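Local coordinates for vinylacetyl-CoA Delta-isomerase (Nitrosopumilus maritimus SCM1, PDB 6VJR), which binds a [4Fe-4S] cluster, an iron ion and FAD, and probably acts as a vinylacetyl-CoA Delta-isomerase and 4-hydroxybutyryl-CoA dehydratase, at residues C97-V102 with H186-I191; C190-W195 with G251-L256. One frame throughout, in Å; residues are numbered along the deposited sequence. Where two conformers were deposited one is given.

Contact 1: residues C97-V102 with H186-I191; sequences CFQRCV and HQTGCI. With FAD (flavin-adenine dinucleotide), chain F; SF4 (iron/sulfur cluster), chain E.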
ATOM      1  N   CYS A  97     -12.803  -8.410  22.278  1.00 21.17           N
ATOM      2  CA  CYS A  97     -11.754  -9.034  23.058  1.00 22.49           C
ATOM      3  C   CYS A  97     -12.345  -9.839  24.217  1.00 21.96           C
ATOM      4  O   CYS A  97     -12.929  -9.252  25.119  1.00 24.94           O
ATOM      5  CB  CYS A  97     -10.774  -7.987  23.567  1.00 24.70           C
ATOM      6  SG  CYS A  97      -9.558  -8.718  24.701  1.00 25.80           S
ATOM      7  N   PHE A  98     -12.124 -11.157  24.233  1.00 19.08           N
ATOM      8  CA  PHE A  98     -12.695 -12.043  25.239  1.00 20.78           C
ATOM      9  C   PHE A  98     -11.648 -12.313  26.340  1.00 19.28           C
ATOM     10  O   PHE A  98     -11.824 -13.195  27.155  1.00 21.43           O
ATOM     11  CB  PHE A  98     -13.300 -13.305  24.583  1.00 21.29           C
ATOM     12  CG  PHE A  98     -12.424 -13.879  23.478  1.00 19.97           C
ATOM     13  CD1 PHE A  98     -11.345 -14.692  23.793  1.00 19.93           C
ATOM     14  CD2 PHE A  98     -12.569 -13.459  22.139  1.00 19.80           C
ATOM     15  CE1 PHE A  98     -10.531 -15.209  22.777  1.00 21.11           C
ATOM     16  CE2 PHE A  98     -11.734 -13.962  21.149  1.00 19.70           C
ATOM     17  CZ  PHE A  98     -10.721 -14.839  21.471  1.00 20.86           C
ATOM     18  N   GLN A  99     -10.493 -11.641  26.259  1.00 19.31           N
ATOM     19  CA  GLN A  99      -9.632 -11.342  27.401  1.00 20.14           C
ATOM     20  C   GLN A  99      -8.720 -12.463  27.892  1.00 21.19           C
ATOM     21  O   GLN A  99      -7.684 -12.156  28.480  1.00 26.18           O
ATOM     22  CB  GLN A  99     -10.486 -10.829  28.552  1.00 20.32           C
ATOM     23  CG  GLN A  99     -11.159  -9.514  28.235  1.00 18.12           C
ATOM     24  CD  GLN A  99     -12.509  -9.330  28.880  1.00 17.95           C
ATOM     25  OE1 GLN A  99     -12.617  -9.188  30.111  1.00 19.39           O
ATOM     26  NE2 GLN A  99     -13.556  -9.300  28.052  1.00 17.89           N
ATOM     27  N   ARG A 100      -9.087 -13.733  27.753  1.00 19.56           N
ATOM     28  CA  ARG A 100      -8.418 -14.786  28.529  1.00 19.39           C
ATOM     29  C   ARG A 100      -7.113 -15.305  27.855  1.00 18.81           C
ATOM     30  O   ARG A 100      -6.370 -16.126  28.436  1.00 19.88           O
ATOM     31  CB  ARG A 100      -9.502 -15.863  28.622  1.00 23.21           C
ATOM     32  CG  ARG A 100      -9.530 -16.668  29.902  1.00 23.97           C
ATOM     33  CD  ARG A 100     -10.790 -17.481  30.110  1.00 20.53           C
ATOM     34  NE  ARG A 100     -10.451 -18.556  31.039  1.00 19.96           N
ATOM     35  CZ  ARG A 100     -11.235 -19.540  31.339  1.00 21.64           C
ATOM     36  NH1 ARG A 100     -12.395 -19.662  30.743  1.00 20.36           N
ATOM     37  NH2 ARG A 100     -10.835 -20.439  32.252  1.00 24.19           N
ATOM     38  N   CYS A 101      -6.820 -14.836  26.632  1.00 19.03           N
ATOM     39  CA  CYS A 101      -5.632 -15.244  25.877  1.00 17.02           C
ATOM     40  C   CYS A 101      -4.379 -14.795  26.634  1.00 14.55           C
ATOM     41  O   CYS A 101      -3.363 -15.468  26.581  1.00 15.61           O
ATOM     42  CB  CYS A 101      -5.579 -14.662  24.456  1.00 20.93           C
ATOM     43  SG  CYS A 101      -7.120 -14.945  23.550  1.00 25.58           S
ATOM     44  N   VAL A 102      -4.393 -13.591  27.247  1.00 16.33           N
ATOM     45  CA  VAL A 102      -3.174 -13.046  27.846  1.00 16.21           C
ATOM     46  C   VAL A 102      -2.622 -13.984  28.921  1.00 15.33           C
ATOM     47  O   VAL A 102      -1.416 -14.314  28.975  1.00 15.66           O
ATOM     48  CB  VAL A 102      -3.417 -11.639  28.424  1.00 19.81           C
ATOM     49  CG1 VAL A 102      -2.096 -10.967  28.690  1.00 20.10           C
ATOM     50  CG2 VAL A 102      -4.254 -10.783  27.508  1.00 21.40           C
ATOM     51  N   HIS A 186      -3.115  -0.736  31.034  1.00 13.71           N
ATOM     52  CA  HIS A 186      -3.798  -1.328  29.876  1.00 13.29           C
ATOM     53  C   HIS A 186      -4.220  -2.781  30.111  1.00 14.20           C
ATOM     54  O   HIS A 186      -4.145  -3.603  29.202  1.00 18.03           O
ATOM     55  CB  HIS A 186      -2.899  -1.348  28.640  1.00 13.65           C
ATOM     56  CG  HIS A 186      -2.011  -0.161  28.537  1.00 12.86           C
ATOM     57  ND1 HIS A 186      -2.392   1.137  28.256  1.00 15.01           N
ATOM     58  CD2 HIS A 186      -0.677  -0.151  28.691  1.00 14.93           C
ATOM     59  CE1 HIS A 186      -1.308   1.890  28.272  1.00 14.61           C
ATOM     60  NE2 HIS A 186      -0.255   1.125  28.512  1.00 15.10           N
ATOM     61  N   GLN A 187      -4.561  -3.122  31.334  1.00 14.42           N
ATOM     62  CA  GLN A 187      -4.697  -4.538  31.689  1.00 13.09           C
ATOM     63  C   GLN A 187      -6.038  -5.144  31.323  1.00 13.09           C
ATOM     64  O   GLN A 187      -7.063  -4.795  31.905  1.00 14.45           O
ATOM     65  CB  GLN A 187      -4.406  -4.656  33.181  1.00 14.46           C
ATOM     66  CG  GLN A 187      -2.957  -4.366  33.508  1.00 15.46           C
ATOM     67  CD  GLN A 187      -2.007  -5.307  32.817  1.00 13.88           C
ATOM     68  OE1 GLN A 187      -2.244  -6.501  32.774  1.00 17.08           O
ATOM     69  NE2 GLN A 187      -0.914  -4.787  32.267  1.00 14.36           N
ATOM     70  N   THR A 188      -5.988  -6.049  30.348  1.00 13.52           N
ATOM     71  CA  THR A 188      -7.158  -6.656  29.751  1.00 13.66           C
ATOM     72  C   THR A 188      -7.839  -7.577  30.764  1.00 14.35           C
ATOM     73  O   THR A 188      -7.229  -8.533  31.232  1.00 16.50           O
ATOM     74  CB  THR A 188      -6.736  -7.409  28.470  1.00 15.86           C
ATOM     75  OG1 THR A 188      -6.273  -6.463  27.499  1.00 17.13           O
ATOM     76  CG2 THR A 188      -7.886  -8.181  27.865  1.00 17.92           C
ATOM     77  N   GLY A 189      -9.126  -7.301  31.016  1.00 14.91           N
ATOM     78  CA  GLY A 189      -9.968  -8.201  31.786  1.00 14.30           C
ATOM     79  C   GLY A 189      -9.539  -8.368  33.239  1.00 15.35           C
ATOM     80  O   GLY A 189      -9.984  -9.301  33.903  1.00 15.08           O
ATOM     81  N   CYS A 190      -8.689  -7.495  33.762  1.00 15.04           N
ATOM     82  CA  CYS A 190      -8.141  -7.716  35.103  1.00 15.12           C
ATOM     83  C   CYS A 190      -9.215  -7.770  36.196  1.00 14.09           C
ATOM     84  O   CYS A 190      -9.189  -8.636  37.086  1.00 16.39           O
ATOM     85  CB  CYS A 190      -7.081  -6.680  35.457  1.00 16.16           C
ATOM     86  SG  CYS A 190      -7.581  -4.946  35.315  1.00 16.73           S
ATOM     87  N   ILE A 191     -10.204  -6.896  36.112  1.00 14.45           N
ATOM     88  CA  ILE A 191     -11.306  -6.833  37.058  1.00 16.06           C
ATOM     89  C   ILE A 191     -12.197  -8.077  36.943  1.00 16.47           C
ATOM     90  O   ILE A 191     -12.865  -8.445  37.908  1.00 18.04           O
ATOM     91  CB  ILE A 191     -12.052  -5.496  36.900  1.00 18.87           C
ATOM     92  CG1 ILE A 191     -11.097  -4.346  37.310  1.00 18.42           C
ATOM     93  CG2 ILE A 191     -13.348  -5.455  37.702  1.00 22.16           C
ATOM     94  CD1 ILE A 191     -11.498  -3.015  36.703  1.00 19.40           C
TER
HETATM   95  PA  FAD F 602       4.812   3.322  24.096  1.00 12.52           P
HETATM   96  O1A FAD F 602       5.902   2.410  24.481  1.00 14.52           O
HETATM   97  O2A FAD F 602       4.717   4.613  24.804  1.00 12.73           O
HETATM   98  O5B FAD F 602       4.858   3.420  22.507  1.00 12.22           O
HETATM   99  C5B FAD F 602       4.558   4.650  21.803  1.00 11.79           C
HETATM  100  C4B FAD F 602       5.478   4.757  20.622  1.00 12.18           C
HETATM  101  O4B FAD F 602       6.822   5.037  21.083  1.00 11.88           O
HETATM  102  C3B FAD F 602       5.588   3.520  19.709  1.00 11.70           C
HETATM  103  O3B FAD F 602       5.724   3.921  18.343  1.00 12.39           O
HETATM  104  C2B FAD F 602       6.870   2.852  20.192  1.00 11.35           C
HETATM  105  O2B FAD F 602       7.526   1.996  19.269  1.00 12.02           O
HETATM  106  C1B FAD F 602       7.720   4.075  20.544  1.00 11.55           C
HETATM  107  N9A FAD F 602       8.724   3.814  21.568  1.00 11.95           N
HETATM  108  C8A FAD F 602       8.564   3.528  22.907  1.00 14.16           C
HETATM  109  N7A FAD F 602       9.679   3.376  23.576  1.00 14.79           N
HETATM  110  C5A FAD F 602      10.654   3.546  22.611  1.00 13.70           C
HETATM  111  C6A FAD F 602      12.063   3.503  22.679  1.00 15.68           C
HETATM  112  N6A FAD F 602      12.726   3.319  23.822  1.00 16.18           N
HETATM  113  N1A FAD F 602      12.750   3.651  21.523  1.00 16.83           N
HETATM  114  C2A FAD F 602      12.059   3.878  20.392  1.00 16.04           C
HETATM  115  N3A FAD F 602      10.745   3.978  20.204  1.00 15.32           N
HETATM  116  C4A FAD F 602      10.081   3.793  21.363  1.00 13.76           C
HETATM  117  N1  FAD F 602      -0.279  -5.203  28.376  1.00 12.63           N
HETATM  118  C2  FAD F 602      -0.323  -6.127  29.391  1.00 13.16           C
HETATM  119  O2  FAD F 602       0.658  -6.380  30.109  1.00 14.43           O
HETATM  120  N3  FAD F 602      -1.484  -6.854  29.577  1.00 13.52           N
HETATM  121  C4  FAD F 602      -2.644  -6.727  28.869  1.00 12.70           C
HETATM  122  O4  FAD F 602      -3.656  -7.335  29.174  1.00 15.16           O
HETATM  123  C4X FAD F 602      -2.609  -5.674  27.866  1.00 12.87           C
HETATM  124  N5  FAD F 602      -3.711  -5.454  27.141  1.00 13.93           N
HETATM  125  C5X FAD F 602      -3.738  -4.319  26.359  1.00 13.60           C
HETATM  126  C6  FAD F 602      -4.934  -3.902  25.756  1.00 14.24           C
HETATM  127  C7  FAD F 602      -5.007  -2.740  25.003  1.00 14.47           C
HETATM  128  C7M FAD F 602      -6.338  -2.275  24.462  1.00 16.11           C
HETATM  129  C8  FAD F 602      -3.823  -2.034  24.708  1.00 13.55           C
HETATM  130  C8M FAD F 602      -3.855  -0.838  23.803  1.00 14.24           C
HETATM  131  C9  FAD F 602      -2.620  -2.468  25.213  1.00 13.12           C
HETATM  132  C9A FAD F 602      -2.569  -3.595  26.072  1.00 12.51           C
HETATM  133  N10 FAD F 602      -1.388  -3.986  26.701  1.00 13.74           N
HETATM  134  C10 FAD F 602      -1.376  -4.974  27.687  1.00 12.63           C
HETATM  135  C1' FAD F 602      -0.255  -3.047  26.600  1.00 13.86           C
HETATM  136  C2' FAD F 602       0.605  -3.095  25.361  1.00 13.38           C
HETATM  137  O2' FAD F 602       1.506  -4.195  25.502  1.00 14.76           O
HETATM  138  C3' FAD F 602       1.381  -1.778  25.213  1.00 13.30           C
HETATM  139  O3' FAD F 602       0.424  -0.797  24.861  1.00 12.67           O
HETATM  140  C4' FAD F 602       2.575  -1.826  24.246  1.00 13.02           C
HETATM  141  O4' FAD F 602       3.640  -2.615  24.794  1.00 14.00           O
HETATM  142  C5' FAD F 602       3.115  -0.447  23.915  1.00 12.04           C
HETATM  143  O5' FAD F 602       3.502   0.213  25.109  1.00 11.78           O
HETATM  144  P   FAD F 602       2.946   1.622  25.467  1.00 12.07           P
HETATM  145  O1P FAD F 602       1.482   1.656  25.470  1.00 11.74           O
HETATM  146  O2P FAD F 602       3.661   2.058  26.677  1.00 11.77           O
HETATM  147  O3P FAD F 602       3.371   2.605  24.275  1.00 11.83           O
HETATM  148 FE1  SF4 E 601      -5.656 -10.328  22.879  0.30 54.23          FE
HETATM  149 FE2  SF4 E 601      -7.642 -10.836  21.048  1.00 67.50          FE
HETATM  150 FE3  SF4 E 601      -8.283 -10.151  23.474  1.00 37.28          FE
HETATM  151 FE4  SF4 E 601      -7.378 -12.631  23.002  1.00 41.57          FE
HETATM  152  S1  SF4 E 601      -9.341 -11.780  22.341  1.00 32.64           S
HETATM  153  S2  SF4 E 601      -6.698 -11.204  24.741  1.00 38.65           S
HETATM  154  S3  SF4 E 601      -5.757 -12.144  21.399  1.00 50.85           S
HETATM  155  S4  SF4 E 601      -7.084  -8.850  22.041  1.00 58.18           S
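Two cysteines tie 97-102 to the iron-sulfur cluster: Cys97 SG, anti to its own backbone N, binds SF4 FE3 at 2.3 Å, and Cys101 SG, near the start of helix 101-121, binds FE4. Between them Phe98 lays one ring face over the cluster, with sulfide S1 above the ring centre. Cys295 and Glu443 also bind the cluster, Glu443 sharing itself with the iron ion.

Between the segments the contact is van der Waals and centres on the methyl of Thr188. Thr188 CG2, anti to the backbone N, lies 3.6 Å from Cys97 SG and also touches Gln99 CG, whose chain crosses it obliquely. Val102 CG2 approaches Thr188 CB more loosely and sits between SF4 S2 and FAD O4. Thr188 and Val102 thus both lie between the cluster and the flavin, the cofactor pair of 4-hydroxybutyryl-CoA dehydratases.

Hydrogen bonds hold the flavin on the other side. Thr188 divides its two branches: while CG2 faces the cluster side, OG1 donates to FAD N5 at 2.8 Å. The Thr188 backbone N donates to FAD O4, 2.9 Å away, and Gln187 NE2 to O2, so the pyrimidine end is gripped at both carbonyls.

The Gln99 amide is fixed by a nearly straight bond from NE2 to Cys97 O (3.0 Å, 167°), on a carbonyl lone pair, and by Ser38 O. Gln99 OE1, which accepts from Asn192 ND2, comes within 3.3 Å of Gly189 CA. Gly189 occupies a type II turn, Gln187 to Cys190, where a beta carbon would clash with that oxygen.

Contact 2: residues C190-W195 with G251-L256; sequences CINSHW and GGQEAL
Gln253 leaves its backbone with CG anti to the N (chi1 164°) and stays extended through chi2, so its amide is carried straight out to the 190-195 loop. Asn192 swings CG to the side away from its carbonyl carbon, beside its own N (chi1 -60°), and the two amides meet tip to tip with their planes 48° apart.

Three bonds, all weak, join Gln253 to the loop. Gln253 OE1 accepts from two successive backbone amides, Ile191 N at 3.0 Å and Asn192 N at 3.2 Å, neither well aligned. In return Gln253 NE2 donates to Asn192 OD1 across 3.1 Å. Gln253 NE2 also bonds to Tyr228 OH, while Asn192 ND2 turns to Ser38 OG, its strongest partner, and to Gln99 OE1.

Beside this polar patch lies a small apolar one. Ala255 CB, two residues on from Gln253, touches both Cys190 SG at 3.7 Å and Ile191 CD1 at 3.8 Å. Tyr226 of strand 224-228 packs against both Cys190 and Ile191. The arrangement fastens a compact turn, closed by Ser193 N donating to Cys190 O, over one strand of the larger mixed sheet, just where the chain leaves strand 177-188 for strand 195-198 of the four-stranded sheet.

An alanine in place of Asn192 would remove the acceptor for Gln253 and the donor to Ser38 and Gln99, and would probably loosen the amide network behind the cluster-binding loop. With both amides buried, several imperfect bonds share the work of satisfying them, and the donors converging on Gln253 OE1 are likely to fix which way round its amide sits.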
ATOM      1  N   CYS A 190      -8.689  -7.495  33.762  1.00 15.04           N
ATOM      2  CA  CYS A 190      -8.141  -7.716  35.103  1.00 15.12           C
ATOM      3  C   CYS A 190      -9.215  -7.770  36.196  1.00 14.09           C
ATOM      4  O   CYS A 190      -9.189  -8.636  37.086  1.00 16.39           O
ATOM      5  CB  CYS A 190      -7.081  -6.680  35.457  1.00 16.16           C
ATOM      6  SG  CYS A 190      -7.581  -4.946  35.315  1.00 16.73           S
ATOM      7  N   ILE A 191     -10.204  -6.896  36.112  1.00 14.45           N
ATOM      8  CA  ILE A 191     -11.306  -6.833  37.058  1.00 16.06           C
ATOM      9  C   ILE A 191     -12.197  -8.077  36.943  1.00 16.47           C
ATOM     10  O   ILE A 191     -12.865  -8.445  37.908  1.00 18.04           O
ATOM     11  CB  ILE A 191     -12.052  -5.496  36.900  1.00 18.87           C
ATOM     12  CG1 ILE A 191     -11.097  -4.346  37.310  1.00 18.42           C
ATOM     13  CG2 ILE A 191     -13.348  -5.455  37.702  1.00 22.16           C
ATOM     14  CD1 ILE A 191     -11.498  -3.015  36.703  1.00 19.40           C
ATOM     15  N   ASN A 192     -12.189  -8.713  35.761  1.00 13.66           N
ATOM     16  CA  ASN A 192     -12.948  -9.908  35.447  1.00 15.00           C
ATOM     17  C   ASN A 192     -12.161 -11.184  35.744  1.00 14.13           C
ATOM     18  O   ASN A 192     -12.639 -12.246  35.433  1.00 16.38           O
ATOM     19  CB  ASN A 192     -13.382  -9.883  33.979  1.00 15.89           C
ATOM     20  CG  ASN A 192     -14.256  -8.692  33.665  1.00 15.83           C
ATOM     21  OD1 ASN A 192     -14.800  -8.049  34.565  1.00 15.72           O
ATOM     22  ND2 ASN A 192     -14.424  -8.400  32.386  1.00 16.82           N
ATOM     23  N   SER A 193     -10.963 -11.057  36.319  0.59 13.36           N
ATOM     24  CA  SER A 193     -10.064 -12.167  36.555  0.59 14.43           C
ATOM     25  C   SER A 193     -10.114 -12.598  38.029  0.59 14.74           C
ATOM     26  O   SER A 193     -10.465 -11.804  38.910  0.59 13.17           O
ATOM     27  CB  SER A 193      -8.635 -11.785  36.193  0.59 13.84           C
ATOM     28  OG  SER A 193      -8.443 -11.418  34.824  0.59 13.57           O
ATOM     29  N   HIS A 194      -9.679 -13.836  38.288  1.00 14.97           N
ATOM     30  CA  HIS A 194      -9.522 -14.391  39.627  1.00 15.30           C
ATOM     31  C   HIS A 194      -8.104 -14.173  40.178  1.00 15.43           C
ATOM     32  O   HIS A 194      -7.928 -13.912  41.375  1.00 15.98           O
ATOM     33  CB  HIS A 194      -9.927 -15.868  39.646  1.00 16.02           C
ATOM     34  CG  HIS A 194     -11.317 -16.123  39.198  1.00 16.40           C
ATOM     35  ND1 HIS A 194     -11.589 -16.661  37.961  1.00 17.93           N
ATOM     36  CD2 HIS A 194     -12.510 -15.835  39.739  1.00 18.79           C
ATOM     37  CE1 HIS A 194     -12.910 -16.787  37.824  1.00 18.45           C
ATOM     38  NE2 HIS A 194     -13.493 -16.261  38.887  1.00 16.89           N
ATOM     39  N   TRP A 195      -7.103 -14.380  39.324  1.00 15.58           N
ATOM     40  CA  TRP A 195      -5.700 -14.169  39.633  1.00 16.68           C
ATOM     41  C   TRP A 195      -5.076 -13.326  38.533  1.00 16.26           C
ATOM     42  O   TRP A 195      -5.501 -13.431  37.387  1.00 16.50           O
ATOM     43  CB  TRP A 195      -4.929 -15.478  39.731  1.00 17.70           C
ATOM     44  CG  TRP A 195      -5.351 -16.318  40.901  1.00 18.37           C
ATOM     45  CD1 TRP A 195      -6.411 -17.161  41.004  1.00 20.80           C
ATOM     46  CD2 TRP A 195      -4.690 -16.341  42.171  1.00 19.38           C
ATOM     47  NE1 TRP A 195      -6.450 -17.725  42.255  1.00 22.65           N
ATOM     48  CE2 TRP A 195      -5.405 -17.236  42.991  1.00 20.55           C
ATOM     49  CE3 TRP A 195      -3.538 -15.730  42.671  1.00 19.77           C
ATOM     50  CZ2 TRP A 195      -5.024 -17.493  44.297  1.00 21.04           C
ATOM     51  CZ3 TRP A 195      -3.175 -15.971  43.969  1.00 20.69           C
ATOM     52  CH2 TRP A 195      -3.903 -16.851  44.763  1.00 19.83           C
ATOM     53  N   GLY A 251     -18.129  -6.757  24.929  1.00 15.30           N
ATOM     54  CA  GLY A 251     -17.104  -5.724  24.839  1.00 16.14           C
ATOM     55  C   GLY A 251     -15.838  -6.162  25.564  1.00 15.67           C
ATOM     56  O   GLY A 251     -15.759  -7.259  26.161  1.00 16.82           O
ATOM     57  N   GLY A 252     -14.873  -5.251  25.576  1.00 16.22           N
ATOM     58  CA  GLY A 252     -13.608  -5.487  26.256  1.00 17.25           C
ATOM     59  C   GLY A 252     -13.477  -4.601  27.489  1.00 15.64           C
ATOM     60  O   GLY A 252     -14.383  -3.850  27.846  1.00 16.16           O
ATOM     61  N   GLN A 253     -12.368  -4.783  28.201  1.00 15.66           N
ATOM     62  CA  GLN A 253     -12.133  -4.095  29.459  1.00 14.85           C
ATOM     63  C   GLN A 253     -10.633  -3.902  29.608  1.00 14.49           C
ATOM     64  O   GLN A 253      -9.886  -4.875  29.474  1.00 14.30           O
ATOM     65  CB  GLN A 253     -12.582  -4.987  30.633  1.00 15.06           C
ATOM     66  CG  GLN A 253     -12.045  -4.564  32.008  1.00 16.33           C
ATOM     67  CD  GLN A 253     -12.504  -5.511  33.096  1.00 16.28           C
ATOM     68  OE1 GLN A 253     -11.772  -6.401  33.550  1.00 17.33           O
ATOM     69  NE2 GLN A 253     -13.749  -5.323  33.488  1.00 17.16           N
ATOM     70  N   GLU A 254     -10.254  -2.671  29.958  0.56 14.23           N
ATOM     71  CA  GLU A 254      -8.898  -2.359  30.363  0.56 14.67           C
ATOM     72  C   GLU A 254      -8.946  -1.540  31.649  0.56 13.85           C
ATOM     73  O   GLU A 254      -9.882  -0.743  31.864  0.56 11.17           O
ATOM     74  CB  GLU A 254      -8.172  -1.580  29.263  0.56 16.01           C
ATOM     75  CG  GLU A 254      -8.185  -2.283  27.906  0.56 15.86           C
ATOM     76  CD  GLU A 254      -9.434  -2.023  27.059  0.56 18.87           C
ATOM     77  OE1 GLU A 254      -9.871  -0.849  26.927  0.56 20.56           O
ATOM     78  OE2 GLU A 254      -9.961  -3.015  26.482  0.56 21.42           O
ATOM     79  N   ALA A 255      -7.912  -1.726  32.499  1.00 14.15           N
ATOM     80  CA  ALA A 255      -7.766  -0.868  33.666  1.00 14.25           C
ATOM     81  C   ALA A 255      -6.281  -0.711  34.004  1.00 14.14           C
ATOM     82  O   ALA A 255      -5.460  -1.549  33.647  1.00 15.16           O
ATOM     83  CB  ALA A 255      -8.550  -1.422  34.845  1.00 15.27           C
ATOM     84  N   LEU A 256      -5.984   0.347  34.760  1.00 12.41           N
ATOM     85  CA  LEU A 256      -4.693   0.560  35.390  1.00 12.15           C
ATOM     86  C   LEU A 256      -4.737  -0.068  36.779  1.00 13.16           C
ATOM     87  O   LEU A 256      -5.601   0.256  37.592  1.00 14.87           O
ATOM     88  CB  LEU A 256      -4.469   2.067  35.450  1.00 13.61           C
ATOM     89  CG  LEU A 256      -3.184   2.545  36.118  1.00 15.63           C
ATOM     90  CD1 LEU A 256      -1.924   2.100  35.428  1.00 15.80           C
ATOM     91  CD2 LEU A 256      -3.224   4.044  36.296  1.00 16.68           C
TER

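From the N terminus the chain first reaches 97-102, at the start of helix 101-121, and comes back 84 residues later at 186-191, where contact 1 closes its loop at the end of strand 177-188. Contact 2 opens on the last two residues of that segment, Cys190 and Ile191, and closes at 251-256 after an excursion with no helix. The loops therefore follow one another, overlapping by two residues rather than nesting. Backbone bonds reinforce the join, continuing the pairing of strands 177-188 and 254-259: Gln187 N lies 2.9 Å from Ala255 O, and Gly189 N 3.0 Å from Gln253 O, both probable hydrogen bonds. Together the contacts tie the cluster-bearing helix start to the larger mixed sheet.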